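Local coordinates for protein PTS system fructose-specific EIIB component (Bacillus subtilis, PDB 1BLE) that receives a phosphoryl group on a histidine from phospho-EIIA and passes it to incoming fructose during uptake across the bacterial membrane, at residues I31-D36 with M81-N86. Sequence-based numbering, arbitrary orientation.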
# COMPACT_ATOMS: atom_id res chain seq x y z
N ILE A 31 5.14 2.06 12.14
CA ILE A 31 5.89 3.22 11.71
C ILE A 31 4.90 4.17 11.06
O ILE A 31 4.20 3.79 10.14
CB ILE A 31 6.92 2.87 10.64
CG1 ILE A 31 7.98 2.01 11.24
CG2 ILE A 31 7.63 4.10 10.12
CD1 ILE A 31 9.02 1.70 10.22
N ILE A 32 4.84 5.40 11.52
CA ILE A 32 3.92 6.31 10.92
C ILE A 32 4.66 7.53 10.39
O ILE A 32 5.47 8.13 11.10
CB ILE A 32 2.86 6.74 11.94
CG1 ILE A 32 2.13 5.52 12.47
CG2 ILE A 32 1.89 7.70 11.32
CD1 ILE A 32 1.48 5.76 13.80
N VAL A 33 4.42 7.85 9.13
CA VAL A 33 5.04 9.05 8.53
C VAL A 33 4.03 10.18 8.75
O VAL A 33 2.85 10.05 8.41
CB VAL A 33 5.34 8.85 7.01
CG1 VAL A 33 5.70 10.16 6.35
CG2 VAL A 33 6.51 7.94 6.86
N VAL A 34 4.48 11.23 9.41
CA VAL A 34 3.59 12.35 9.72
C VAL A 34 4.00 13.53 8.82
O VAL A 34 5.11 14.04 8.91
CB VAL A 34 3.69 12.72 11.24
CG1 VAL A 34 2.67 13.73 11.62
CG2 VAL A 34 3.52 11.48 12.11
N SER A 35 3.12 13.91 7.90
CA SER A 35 3.40 15.02 6.98
C SER A 35 2.15 15.32 6.21
O SER A 35 1.58 14.42 5.65
CB SER A 35 4.51 14.65 5.98
OG SER A 35 4.42 15.46 4.81
N ASP A 36 1.75 16.59 6.17
CA ASP A 36 0.53 16.98 5.43
C ASP A 36 0.72 16.82 3.92
O ASP A 36 -0.12 16.22 3.27
CB ASP A 36 0.10 18.42 5.76
CG ASP A 36 -0.49 18.56 7.18
OD1 ASP A 36 0.18 18.19 8.17
OD2 ASP A 36 -1.63 19.07 7.29
N MET A 81 6.79 4.49 16.16
CA MET A 81 7.95 5.28 15.80
C MET A 81 7.48 6.21 14.67
O MET A 81 6.89 5.74 13.69
CB MET A 81 9.04 4.33 15.32
CG MET A 81 10.30 4.97 14.96
SD MET A 81 11.44 3.80 14.30
CE MET A 81 12.38 4.98 13.27
N LEU A 82 7.62 7.53 14.86
CA LEU A 82 7.20 8.54 13.86
C LEU A 82 8.36 9.01 12.96
O LEU A 82 9.52 9.11 13.41
CB LEU A 82 6.60 9.76 14.55
CG LEU A 82 5.47 9.48 15.54
CD1 LEU A 82 5.03 10.75 16.23
CD2 LEU A 82 4.29 8.89 14.79
N LEU A 83 8.05 9.27 11.70
CA LEU A 83 9.02 9.76 10.75
C LEU A 83 8.58 11.13 10.29
O LEU A 83 7.40 11.33 9.97
CB LEU A 83 9.09 8.81 9.57
CG LEU A 83 10.05 7.64 9.81
CD1 LEU A 83 9.98 6.67 8.64
CD2 LEU A 83 11.47 8.20 9.99
N PHE A 84 9.51 12.07 10.25
CA PHE A 84 9.18 13.44 9.83
C PHE A 84 10.13 13.88 8.72
O PHE A 84 11.26 13.44 8.65
CB PHE A 84 9.30 14.42 11.03
CG PHE A 84 8.30 14.17 12.13
CD1 PHE A 84 7.03 14.70 12.07
CD2 PHE A 84 8.61 13.35 13.21
CE1 PHE A 84 6.10 14.39 13.06
CE2 PHE A 84 7.69 13.05 14.17
CZ PHE A 84 6.44 13.56 14.10
N GLU A 85 9.63 14.72 7.83
CA GLU A 85 10.43 15.27 6.72
C GLU A 85 11.25 16.44 7.25
O GLU A 85 12.34 16.71 6.75
CB GLU A 85 9.52 15.91 5.68
CG GLU A 85 9.28 15.26 4.38
CD GLU A 85 8.42 16.20 3.53
OE1 GLU A 85 7.24 16.47 3.90
OE2 GLU A 85 8.94 16.72 2.52
N ASN A 86 10.68 17.17 8.23
CA ASN A 86 11.28 18.40 8.79
C ASN A 86 10.85 18.69 10.23
O ASN A 86 9.95 18.05 10.75
CB ASN A 86 10.84 19.57 7.90
CG ASN A 86 9.32 19.70 7.81
OD1 ASN A 86 8.73 19.70 6.72
ND2 ASN A 86 8.66 19.79 8.96
O HOH W 1 7.09 15.64 8.55
O HOH W 2 5.03 18.16 5.10
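Val34 lies beside Phe84, both side chains pointing the same way, and its CB comes within 3.5 Å of Phe84 CE1, with CG1 close to the same ring corner. CG1 stands anti to the backbone N (chi1 -172°), which leaves CG2 anti to the carbonyl carbon and beside the backbone N, where it meets Leu82 CD2 at 3.8 Å. The same CD2 also touches Ile32 CB, so one leucine methyl meets both branched residues; helix 63-71 covers this face through Met66. On the other face, Leu83 crosses Ile31 and Val33. Its CD1 reaches Ile31 CG2 at 3.8 Å, while its CB rests near Val33 CG2, and Leu19 of helix 18-26 packs onto Ile31 and Leu83. Beta-branched residues suit the extended backbone of 31-34, and the longer leucines of 81-84 each span two residues of one face.

Between these two layers the strands run parallel and in register. Both backbone polar groups of Ile32 bond to 81-84: its N donates to Met81 O at 3.0 Å, and its O accepts from Leu83 N, tilted 21° from the carbonyl plane. Leu83 O then accepts Val34 N in a nearly straight bond (170°). Where the strands end and splay, a water joins Val34 O to Glu85 N, accepting from the latter at 2.8 Å. A second water lies between Ser35 OG and Glu85 OE1, while Glu85 OE2 forms a salt bridge with Arg44. Serine fits its place because OG also caps the following helix at Ile38 N.

Strands 30-34 and 79-84 thus form neighbouring inner strands of the mainly parallel sheet, flanked by helices on both faces as in an open alpha/beta fold, with Leu83 about 9 Å, side chain to side chain, from His15, the active-site histidine, unmodified here, that carries the phosphoryl group in turnover.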